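Local coordinates for methyltransferase domain-containing protein (PDB 7CLU) that probably transfers a methyl group from S-adenosyl-L-methionine to a hydroxyl group of an intermediate in the synthesis of the red pigment prodigiosin, at residues P89-L95 against F145-K151; V161-S167 against A185-Y190; I240-L246 against R270-T276; P251-L255 against R313-A317. Residue numbers count along the deposited sequence, not the author numbering.

Contact 1 (P89-L95 against F145-K151)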
# COMPACT_ATOMS: atom_id res chain seq x y z
N PRO A 89 -14.42 11.42 16.32
CA PRO A 89 -13.54 12.53 15.94
C PRO A 89 -12.21 12.10 15.34
O PRO A 89 -11.54 12.94 14.73
CB PRO A 89 -13.34 13.28 17.26
CG PRO A 89 -13.68 12.29 18.32
CD PRO A 89 -14.77 11.45 17.75
N GLN A 90 -11.81 10.83 15.46
CA GLN A 90 -10.57 10.34 14.87
C GLN A 90 -10.81 9.51 13.61
O GLN A 90 -9.90 8.81 13.15
CB GLN A 90 -9.79 9.54 15.92
CG GLN A 90 -9.13 10.42 16.98
CD GLN A 90 -7.61 10.34 16.96
OE1 GLN A 90 -7.01 9.50 17.65
NE2 GLN A 90 -6.97 11.20 16.17
N TRP A 91 -12.01 9.59 13.04
CA TRP A 91 -12.40 8.90 11.82
C TRP A 91 -11.35 9.06 10.72
O TRP A 91 -10.88 10.16 10.45
CB TRP A 91 -13.75 9.46 11.38
CG TRP A 91 -14.26 9.26 9.95
CD1 TRP A 91 -14.62 10.26 9.07
CD2 TRP A 91 -14.53 8.03 9.28
NE1 TRP A 91 -15.09 9.72 7.91
CE2 TRP A 91 -15.06 8.35 8.01
CE3 TRP A 91 -14.39 6.68 9.62
CZ2 TRP A 91 -15.41 7.39 7.08
CZ3 TRP A 91 -14.76 5.73 8.70
CH2 TRP A 91 -15.25 6.08 7.44
N LEU A 92 -10.99 7.94 10.09
CA LEU A 92 -9.94 7.94 9.08
C LEU A 92 -10.47 8.17 7.67
O LEU A 92 -9.69 8.12 6.71
CB LEU A 92 -9.14 6.63 9.16
CG LEU A 92 -8.19 6.55 10.35
CD1 LEU A 92 -7.41 5.24 10.41
CD2 LEU A 92 -7.25 7.75 10.37
N GLY A 93 -11.77 8.44 7.52
CA GLY A 93 -12.36 8.51 6.19
C GLY A 93 -11.72 9.54 5.28
O GLY A 93 -11.60 9.31 4.07
N TRP A 94 -11.31 10.68 5.83
CA TRP A 94 -10.70 11.67 4.95
C TRP A 94 -9.44 11.13 4.31
O TRP A 94 -9.22 11.30 3.11
CB TRP A 94 -10.40 12.99 5.67
CG TRP A 94 -9.85 14.00 4.66
CD1 TRP A 94 -10.56 14.92 3.95
CD2 TRP A 94 -8.48 14.11 4.22
NE1 TRP A 94 -9.72 15.62 3.11
CE2 TRP A 94 -8.44 15.14 3.26
CE3 TRP A 94 -7.29 13.46 4.56
CZ2 TRP A 94 -7.26 15.52 2.63
CZ3 TRP A 94 -6.12 13.83 3.92
CH2 TRP A 94 -6.11 14.86 2.97
N LEU A 95 -8.58 10.47 5.10
CA LEU A 95 -7.37 9.91 4.53
C LEU A 95 -7.70 8.86 3.47
O LEU A 95 -7.08 8.83 2.40
CB LEU A 95 -6.49 9.31 5.62
CG LEU A 95 -5.15 8.67 5.23
CD1 LEU A 95 -4.29 9.67 4.47
CD2 LEU A 95 -4.41 8.16 6.48
N PHE A 145 -8.32 19.16 4.53
CA PHE A 145 -7.01 18.57 4.76
C PHE A 145 -6.46 18.99 6.11
O PHE A 145 -6.00 18.16 6.91
CB PHE A 145 -6.07 18.98 3.63
CG PHE A 145 -4.63 18.63 3.86
CD1 PHE A 145 -4.18 17.33 3.70
CD2 PHE A 145 -3.71 19.62 4.19
CE1 PHE A 145 -2.85 17.01 3.89
CE2 PHE A 145 -2.38 19.31 4.39
CZ PHE A 145 -1.94 18.00 4.23
N GLN A 146 -6.52 20.29 6.40
CA GLN A 146 -5.88 20.79 7.61
C GLN A 146 -6.63 20.34 8.85
O GLN A 146 -6.00 20.06 9.88
CB GLN A 146 -5.75 22.31 7.51
CG GLN A 146 -4.75 22.71 6.40
CD GLN A 146 -4.31 24.15 6.47
OE1 GLN A 146 -5.14 25.07 6.45
NE2 GLN A 146 -3.01 24.37 6.52
N GLU A 147 -7.95 20.20 8.77
CA GLU A 147 -8.69 19.72 9.92
C GLU A 147 -8.44 18.23 10.16
O GLU A 147 -8.40 17.79 11.31
CB GLU A 147 -10.19 20.02 9.75
CG GLU A 147 -11.03 19.58 10.94
CD GLU A 147 -11.63 20.74 11.73
OE1 GLU A 147 -11.61 21.89 11.21
OE2 GLU A 147 -12.10 20.51 12.86
N PHE A 148 -8.24 17.45 9.10
CA PHE A 148 -7.78 16.09 9.31
C PHE A 148 -6.41 16.05 9.98
O PHE A 148 -6.21 15.36 10.99
CB PHE A 148 -7.74 15.35 7.98
CG PHE A 148 -7.21 13.97 8.10
CD1 PHE A 148 -8.00 12.96 8.65
CD2 PHE A 148 -5.93 13.67 7.68
CE1 PHE A 148 -7.52 11.66 8.76
CE2 PHE A 148 -5.44 12.37 7.79
CZ PHE A 148 -6.24 11.37 8.33
N LEU A 149 -5.44 16.79 9.43
CA LEU A 149 -4.11 16.81 10.02
C LEU A 149 -4.13 17.28 11.46
O LEU A 149 -3.31 16.84 12.27
CB LEU A 149 -3.20 17.73 9.20
CG LEU A 149 -2.52 17.18 7.95
CD1 LEU A 149 -1.46 18.18 7.52
CD2 LEU A 149 -1.91 15.80 8.20
N GLY A 150 -5.04 18.21 11.79
CA GLY A 150 -5.09 18.75 13.13
C GLY A 150 -5.27 17.67 14.18
O GLY A 150 -4.63 17.71 15.24
N LYS A 151 -6.10 16.68 13.88
CA LYS A 151 -6.27 15.54 14.78
C LYS A 151 -4.94 14.86 15.06
O LYS A 151 -4.60 14.59 16.22
CB LYS A 151 -7.25 14.54 14.17
CG LYS A 151 -8.71 14.95 14.26
CD LYS A 151 -9.51 14.48 13.05
CE LYS A 151 -9.07 13.10 12.56
NZ LYS A 151 -10.17 12.40 11.82

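Contact 2 (V161-S167 against A185-Y190)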
# COMPACT_ATOMS: atom_id res chain seq x y z
N VAL A 161 3.72 22.91 23.39
CA VAL A 161 3.25 23.70 24.53
C VAL A 161 4.02 23.35 25.80
O VAL A 161 4.31 24.22 26.63
CB VAL A 161 1.73 23.51 24.72
CG1 VAL A 161 1.25 24.27 25.93
CG2 VAL A 161 0.98 23.97 23.49
N ARG A 162 4.39 22.07 25.97
CA ARG A 162 4.99 21.63 27.23
C ARG A 162 6.50 21.86 27.26
O ARG A 162 7.04 22.30 28.28
CB ARG A 162 4.66 20.15 27.46
CG ARG A 162 5.02 19.57 28.82
CD ARG A 162 6.28 18.73 28.76
NE ARG A 162 6.10 17.53 27.93
CZ ARG A 162 7.07 16.66 27.64
NH1 ARG A 162 8.31 16.85 28.11
NH2 ARG A 162 6.82 15.60 26.87
N ASP A 163 7.21 21.58 26.15
CA ASP A 163 8.67 21.61 26.11
C ASP A 163 9.25 22.97 25.73
O ASP A 163 10.45 23.19 25.96
CB ASP A 163 9.20 20.56 25.13
CG ASP A 163 8.96 19.16 25.62
OD1 ASP A 163 8.29 19.03 26.65
OD2 ASP A 163 9.44 18.20 24.98
N TYR A 164 8.48 23.87 25.14
CA TYR A 164 8.98 25.18 24.77
C TYR A 164 8.31 26.24 25.64
O TYR A 164 7.10 26.19 25.88
CB TYR A 164 8.73 25.49 23.30
CG TYR A 164 9.28 26.84 22.85
CD1 TYR A 164 8.54 28.00 23.04
CD2 TYR A 164 10.53 26.94 22.25
CE1 TYR A 164 9.04 29.24 22.64
CE2 TYR A 164 11.03 28.18 21.84
CZ TYR A 164 10.28 29.32 22.03
OH TYR A 164 10.77 30.55 21.64
N ASP A 165 9.14 27.15 26.16
CA ASP A 165 8.68 28.21 27.10
C ASP A 165 8.04 29.37 26.33
O ASP A 165 8.78 30.26 25.90
CB ASP A 165 9.84 28.71 27.96
CG ASP A 165 9.37 29.50 29.17
OD1 ASP A 165 8.15 29.58 29.37
OD2 ASP A 165 10.23 30.02 29.89
N PHE A 166 6.71 29.38 26.25
CA PHE A 166 5.97 30.46 25.53
C PHE A 166 5.85 31.70 26.42
O PHE A 166 5.59 32.79 25.89
CB PHE A 166 4.61 29.95 25.06
CG PHE A 166 4.66 29.10 23.82
CD1 PHE A 166 4.62 29.68 22.56
CD2 PHE A 166 4.77 27.72 23.91
CE1 PHE A 166 4.68 28.89 21.42
CE2 PHE A 166 4.83 26.94 22.77
CZ PHE A 166 4.79 27.53 21.53
N SER A 167 6.09 31.54 27.72
CA SER A 167 6.02 32.64 28.72
C SER A 167 7.08 33.72 28.45
O SER A 167 6.82 34.88 28.79
CB SER A 167 6.15 32.10 30.11
OG SER A 167 7.50 31.80 30.41
N ALA A 185 -4.09 25.83 22.25
CA ALA A 185 -3.41 25.12 23.33
C ALA A 185 -2.46 26.06 24.09
O ALA A 185 -2.32 25.95 25.31
CB ALA A 185 -2.65 23.92 22.78
N ILE A 186 -1.83 26.99 23.37
CA ILE A 186 -0.98 27.98 24.02
C ILE A 186 -1.80 28.85 24.95
O ILE A 186 -1.47 29.00 26.13
CB ILE A 186 -0.22 28.82 22.97
CG1 ILE A 186 0.67 27.92 22.12
CG2 ILE A 186 0.61 29.89 23.65
CD1 ILE A 186 1.22 28.62 20.87
N ALA A 187 -2.92 29.40 24.45
CA ALA A 187 -3.82 30.21 25.27
C ALA A 187 -4.27 29.47 26.52
O ALA A 187 -4.45 30.09 27.59
CB ALA A 187 -5.06 30.62 24.48
N ASP A 188 -4.52 28.17 26.40
CA ASP A 188 -5.03 27.41 27.53
C ASP A 188 -3.99 27.28 28.65
O ASP A 188 -4.37 27.09 29.81
CB ASP A 188 -5.49 26.02 27.09
CG ASP A 188 -6.63 26.06 26.07
OD1 ASP A 188 -7.39 27.05 26.01
OD2 ASP A 188 -6.77 25.07 25.34
N ALA A 189 -2.71 27.39 28.31
CA ALA A 189 -1.61 27.19 29.25
C ALA A 189 -0.82 28.46 29.55
O ALA A 189 -0.04 28.47 30.51
CB ALA A 189 -0.65 26.11 28.71
N TYR A 190 -1.00 29.52 28.77
CA TYR A 190 -0.21 30.75 28.89
C TYR A 190 -1.12 31.95 28.76
O TYR A 190 -1.35 32.46 27.66
CB TYR A 190 0.89 30.80 27.82
CG TYR A 190 1.95 29.72 27.94
CD1 TYR A 190 3.11 29.93 28.69
CD2 TYR A 190 1.80 28.50 27.29
CE1 TYR A 190 4.09 28.94 28.78
CE2 TYR A 190 2.77 27.52 27.37
CZ TYR A 190 3.91 27.74 28.11
OH TYR A 190 4.87 26.76 28.19

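Contact 3 (I240-L246 against R270-T276)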
# COMPACT_ATOMS: atom_id res chain seq x y z
N ILE A 240 7.31 33.70 15.81
CA ILE A 240 6.57 33.32 14.61
C ILE A 240 6.81 31.85 14.34
O ILE A 240 7.96 31.37 14.41
CB ILE A 240 7.00 34.16 13.38
CG1 ILE A 240 6.87 35.65 13.68
CG2 ILE A 240 6.15 33.79 12.17
CD1 ILE A 240 5.46 36.14 13.62
N HIS A 241 5.75 31.13 13.99
CA HIS A 241 5.83 29.69 13.78
C HIS A 241 5.20 29.33 12.45
O HIS A 241 4.15 29.87 12.08
CB HIS A 241 5.12 28.88 14.90
CG HIS A 241 5.03 27.41 14.60
ND1 HIS A 241 3.85 26.77 14.32
CD2 HIS A 241 6.01 26.47 14.48
CE1 HIS A 241 4.08 25.49 14.09
NE2 HIS A 241 5.39 25.29 14.17
N LEU A 242 5.84 28.41 11.74
CA LEU A 242 5.35 27.90 10.46
C LEU A 242 5.27 26.39 10.62
O LEU A 242 6.30 25.72 10.75
CB LEU A 242 6.27 28.31 9.32
CG LEU A 242 5.89 27.84 7.90
CD1 LEU A 242 4.59 28.48 7.47
CD2 LEU A 242 6.99 28.16 6.91
N GLY A 243 4.05 25.86 10.64
CA GLY A 243 3.86 24.46 10.96
C GLY A 243 3.89 23.50 9.78
O GLY A 243 2.92 23.43 9.04
N TRP A 244 5.01 22.80 9.59
CA TRP A 244 5.12 21.66 8.68
C TRP A 244 4.74 22.03 7.24
O TRP A 244 4.03 21.29 6.56
CB TRP A 244 4.27 20.49 9.19
CG TRP A 244 4.81 19.16 8.82
CD1 TRP A 244 6.05 18.88 8.32
CD2 TRP A 244 4.11 17.91 8.88
NE1 TRP A 244 6.17 17.53 8.10
CE2 TRP A 244 5.00 16.92 8.43
CE3 TRP A 244 2.82 17.54 9.29
CZ2 TRP A 244 4.63 15.57 8.36
CZ3 TRP A 244 2.47 16.20 9.24
CH2 TRP A 244 3.37 15.23 8.78
N MET A 245 5.26 23.17 6.77
CA MET A 245 4.97 23.66 5.42
C MET A 245 6.17 23.63 4.48
O MET A 245 5.98 23.54 3.27
CB MET A 245 4.42 25.10 5.48
CG MET A 245 4.08 25.71 4.10
SD MET A 245 3.43 27.41 4.12
CE MET A 245 2.04 27.16 5.22
N LEU A 246 7.39 23.70 5.01
CA LEU A 246 8.54 23.86 4.14
C LEU A 246 8.67 22.68 3.19
O LEU A 246 8.93 22.86 1.99
CB LEU A 246 9.81 24.02 4.97
CG LEU A 246 9.86 25.26 5.88
CD1 LEU A 246 11.10 25.27 6.77
CD2 LEU A 246 9.80 26.54 5.04
N ARG A 270 12.05 35.93 16.94
CA ARG A 270 12.37 34.51 16.80
C ARG A 270 11.40 33.86 15.82
O ARG A 270 10.21 34.18 15.80
CB ARG A 270 12.30 33.80 18.15
CG ARG A 270 12.70 32.33 18.11
CD ARG A 270 12.84 31.76 19.52
NE ARG A 270 14.08 32.22 20.14
CZ ARG A 270 14.41 32.03 21.41
NH1 ARG A 270 13.59 31.38 22.24
NH2 ARG A 270 15.57 32.50 21.86
N PHE A 271 11.92 32.94 15.01
CA PHE A 271 11.09 32.18 14.08
C PHE A 271 11.34 30.70 14.27
O PHE A 271 12.49 30.27 14.44
CB PHE A 271 11.34 32.58 12.62
CG PHE A 271 10.70 31.65 11.62
CD1 PHE A 271 9.33 31.64 11.45
CD2 PHE A 271 11.47 30.77 10.88
CE1 PHE A 271 8.73 30.77 10.55
CE2 PHE A 271 10.88 29.90 9.99
CZ PHE A 271 9.51 29.91 9.83
N ILE A 272 10.27 29.91 14.28
CA ILE A 272 10.36 28.47 14.42
C ILE A 272 9.58 27.82 13.29
O ILE A 272 8.41 28.15 13.08
CB ILE A 272 9.80 27.99 15.77
CG1 ILE A 272 10.49 28.68 16.96
CG2 ILE A 272 9.90 26.48 15.83
CD1 ILE A 272 9.98 28.19 18.35
N ALA A 273 10.20 26.90 12.58
CA ALA A 273 9.49 26.00 11.68
C ALA A 273 9.47 24.62 12.31
O ALA A 273 10.52 24.12 12.71
CB ALA A 273 10.17 25.92 10.32
N SER A 274 8.29 24.00 12.40
CA SER A 274 8.21 22.61 12.84
C SER A 274 8.18 21.72 11.60
O SER A 274 7.39 21.95 10.69
CB SER A 274 6.98 22.35 13.73
OG SER A 274 5.77 22.88 13.21
N GLU A 275 9.10 20.76 11.54
CA GLU A 275 9.19 19.84 10.41
C GLU A 275 9.49 18.45 10.95
O GLU A 275 9.70 18.26 12.15
CB GLU A 275 10.27 20.26 9.39
CG GLU A 275 10.10 21.64 8.78
CD GLU A 275 9.11 21.63 7.63
OE1 GLU A 275 9.14 20.68 6.82
OE2 GLU A 275 8.30 22.59 7.55
N THR A 276 9.48 17.47 10.03
CA THR A 276 9.85 16.08 10.32
C THR A 276 11.07 15.76 9.46
O THR A 276 10.94 15.17 8.38
CB THR A 276 8.71 15.10 10.01
OG1 THR A 276 8.34 15.20 8.62
CG2 THR A 276 7.51 15.37 10.90
O HOH W 1 7.20 24.63 8.40
O HOH W 2 8.96 18.04 7.20

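Contact 4 (P251-L255 against R313-A317)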
# COMPACT_ATOMS: atom_id res chain seq x y z
N PRO A 251 13.36 23.39 -2.32
CA PRO A 251 14.28 24.20 -1.49
C PRO A 251 14.37 25.66 -1.90
O PRO A 251 14.41 26.54 -1.03
CB PRO A 251 15.62 23.48 -1.68
CG PRO A 251 15.22 22.05 -1.87
CD PRO A 251 13.95 22.09 -2.68
N GLU A 252 14.42 25.95 -3.21
CA GLU A 252 14.50 27.33 -3.67
C GLU A 252 13.26 28.12 -3.25
O GLU A 252 13.36 29.28 -2.85
CB GLU A 252 14.68 27.37 -5.20
CG GLU A 252 15.64 26.30 -5.76
CD GLU A 252 15.02 24.90 -5.81
OE1 GLU A 252 13.95 24.73 -6.44
OE2 GLU A 252 15.59 23.95 -5.23
N THR A 253 12.09 27.49 -3.31
CA THR A 253 10.88 28.13 -2.79
C THR A 253 10.92 28.23 -1.27
O THR A 253 10.45 29.22 -0.69
CB THR A 253 9.65 27.36 -3.25
OG1 THR A 253 9.64 27.31 -4.69
CG2 THR A 253 8.35 28.00 -2.73
N GLN A 254 11.46 27.21 -0.61
CA GLN A 254 11.62 27.30 0.83
C GLN A 254 12.44 28.53 1.20
O GLN A 254 12.11 29.25 2.15
CB GLN A 254 12.28 26.03 1.37
CG GLN A 254 11.50 24.76 1.15
CD GLN A 254 12.14 23.59 1.86
OE1 GLN A 254 12.87 23.76 2.84
NE2 GLN A 254 11.87 22.37 1.36
N LEU A 255 13.50 28.79 0.44
CA LEU A 255 14.33 29.96 0.68
C LEU A 255 13.52 31.25 0.53
O LEU A 255 13.67 32.18 1.33
CB LEU A 255 15.51 29.95 -0.30
CG LEU A 255 16.91 30.26 0.19
CD1 LEU A 255 17.32 29.28 1.28
CD2 LEU A 255 17.87 30.20 -0.99
N ARG A 313 19.36 26.39 5.16
CA ARG A 313 18.38 27.28 4.53
C ARG A 313 18.01 28.43 5.46
O ARG A 313 17.80 29.56 4.99
CB ARG A 313 17.14 26.50 4.10
CG ARG A 313 17.41 25.64 2.89
CD ARG A 313 16.23 24.79 2.43
NE ARG A 313 16.77 23.65 1.69
CZ ARG A 313 16.30 22.42 1.78
NH1 ARG A 313 15.25 22.16 2.55
NH2 ARG A 313 16.87 21.44 1.08
N PHE A 314 17.90 28.18 6.77
CA PHE A 314 17.69 29.27 7.71
C PHE A 314 18.79 30.32 7.59
O PHE A 314 18.51 31.52 7.46
CB PHE A 314 17.61 28.73 9.14
CG PHE A 314 16.21 28.43 9.62
CD1 PHE A 314 15.35 27.64 8.86
CD2 PHE A 314 15.74 28.95 10.82
CE1 PHE A 314 14.05 27.36 9.30
CE2 PHE A 314 14.46 28.68 11.28
CZ PHE A 314 13.60 27.88 10.53
N ARG A 315 20.05 29.88 7.61
CA ARG A 315 21.17 30.82 7.55
C ARG A 315 21.17 31.58 6.23
O ARG A 315 21.28 32.81 6.22
CB ARG A 315 22.49 30.08 7.76
CG ARG A 315 22.50 29.25 9.02
CD ARG A 315 23.83 28.56 9.29
NE ARG A 315 24.01 28.38 10.72
CZ ARG A 315 24.22 27.22 11.33
NH1 ARG A 315 24.31 26.09 10.63
NH2 ARG A 315 24.35 27.19 12.65
N LEU A 316 21.02 30.86 5.11
CA LEU A 316 20.97 31.50 3.80
C LEU A 316 19.86 32.55 3.72
O LEU A 316 19.98 33.52 2.97
CB LEU A 316 20.76 30.45 2.70
CG LEU A 316 21.99 29.88 2.00
CD1 LEU A 316 21.57 29.05 0.80
CD2 LEU A 316 22.95 30.99 1.59
N ALA A 317 18.78 32.35 4.48
CA ALA A 317 17.68 33.30 4.50
C ALA A 317 17.93 34.46 5.45
O ALA A 317 17.08 35.37 5.52
CB ALA A 317 16.37 32.59 4.88

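Contact 1 (P89-L95 against F145-K151)
Helix 139-152 meets the turn and first helical residues of 89-95 along one face, with Phe145, Phe148 and Lys151 following one another at helical spacing. Phe145 comes first, its ring edge close to the indole of Trp94 (CD1 to Trp94 CH2, 3.2 Å). Gln146, a residue of the S-adenosyl-L-homocysteine site, points away from the contact. Phe148 points into it: Trp94 CE3 lies 3.4 Å from its CD2, Leu95 CB 3.4 Å from its CZ, and Leu92 CD2 4.2 Å from its CE1. Trp94, Phe145 and Phe148 thus form an aromatic cluster, extended by His98, which stacks on Trp94. Lys151 closes the row. Its NZ donates to Trp91 O at 2.7 Å and weakly to Pro89 O at 3.3 Å, gathering two carbonyls of the turn just ahead of Leu92, the N-cap of helix 93-107. Lys5 NZ of the second subunit hydrogen-bonds to Gln90 O. Aromatic packing at one end and a lysine holding backbone carbonyls at the other join the start of helix 93-107 and the turn before it to helix 139-152 of the methyltransferase domain.

Contact 2 (V161-S167 against A185-Y190)
A single tyrosine dominates this contact, lying against the turn that leaves helix 154-163 while its hydroxyl reaches back to the helix. Tyr190 OH donates to Val161 O at 3.0 Å, and Phe166 CB sits almost exactly on the normal of the Tyr190 ring, 3.6 Å from its centroid, as a CH-pi contact. The Phe166 ring also turns its edge toward that face in an offset edge-to-face pair, with centroids 5.7 Å apart. On its own face Phe166 receives Ile186 CD1, 4.0 Å from the ring centroid. Val161 fills the space beside them, its CG2 3.7 Å from Ala185 CB and its CG1 3.8 Å from Ala189 CB. The turn is shaped locally by an Asx turn, in which Asp165 OD1 accepts from Ser167 N at 3.3 Å; Ser167 OG donates to the same oxygen at 2.5 Å. The contact packs the end of helix 154-163 against helix 181-189, while Phe166 meets Phe172 of strand 171-175 edge-to-face and Ile186 rests on Leu195 of strand 194-199.

Contact 3 (I240-L246 against R270-T276)
The shortest polar link between the side chains is His241 NE2 to Ser274 OG, a 2.6 Å hydrogen bond in which either atom could be the donor. His241 ND1 is also bonded to Asp174, and Ser274 OG to Arg331, a residue of the S-adenosyl-L-homocysteine site, so the pair belongs to a polar chain leading to the cofactor pocket. Glu275 OE2 accepts from Leu246 N at 2.9 Å, and water 1 bridges Glu275 OE2 (2.5 Å), Leu242 O (2.7 Å) and Met245 N (2.9 Å). Glu275 OE1 accepts from the backbone N of His247, the predicted proton acceptor.

Between the backbones runs regular parallel pairing: Ile240 N to Arg270 O (2.9 Å), Ile272 N to Ile240 O (2.7 Å), Leu242 N to Ile272 O (2.9 Å) and Ser274 N to Leu242 O (3.1 Å). Trp244, just past its strand, bonds weakly from N to Ser274 O (2.8 Å) and stacks on His247. Helix 251-264 connects the strands as a beta-alpha-beta unit of the Rossmann-like sheet. Leu242 CB lies 3.6 Å from Phe271 CZ, and Leu246 CD1 reaches Ala273 CB at 3.7 Å. One face of the strand pair, with Ile240, Leu242, Phe271 and Ala273, is thus apolar; the other carries the His241-Ser274 bond. Where the strands end, the buried carboxylate of Glu275 probably helps to hold the loop of the predicted proton acceptor.

Contact 4 (P251-L255 against R313-A317)
Arg313 overlaps the tip of the Pro251 ring at the first turn of helix 251-264: Pro251 CG lies over one face of the guanidinium, 3.4 Å from Arg313 NH2. The same group reaches one turn further along that helix, where NH1 donates a weak hydrogen bond to Gln254 OE1 at 2.9 Å. NH1 is also bonded to Ser305 OG, and Gln254 NE2 to the backbone oxygen of Tyr249, so this polar link is part of a small network that ties the helix start to the loop before it. Beyond the arginine the contact becomes apolar. Leu255 CD1 packs 4.0 Å from Arg313 CB and 3.9 Å from Leu316 CB, and Ala317 CB comes within 4.5 Å of Leu255 O, where the two backbones draw nearest, 6.1 Å between the CA atoms of Leu255 and Ala317. Helix 251-264, the crossover helix of the beta-alpha-beta unit, is in this way joined to the end of helix 307-316, and Pro251 also packs on Arg52 of the second subunit. Arg313 takes part in both the apolar and the polar part of the contact, which rests on van der Waals packing at Pro251 CG and Leu255 and on one weak hydrogen bond to Gln254, with no salt bridge between the two segments.

Overall arrangement
Contacts 2, 3 and 4 are built on the Rossmann-like methyltransferase domain, whereas contact 1 joins helix 139-152 to the turn and start of helix 93-107. Contact 3 is central to the set: its centre lies about 16 Å from that of contact 2 and 13 Å from that of contact 4. It meets contact 2 where Tyr164 OH lies 3.0 Å from Arg270 NH1, probably hydrogen-bonded, and contact 4 where Phe271 CE2 lies 3.4 Å from Phe314 CZ. Contacts 1, 3 and 4 approach His247, the predicted proton acceptor, with the side chains of Phe145, Trp244 and Gln254 about 7, 3 and 5 Å from its side chain. Contacts 1 and 4, centres about 30 Å apart, both touch the second subunit.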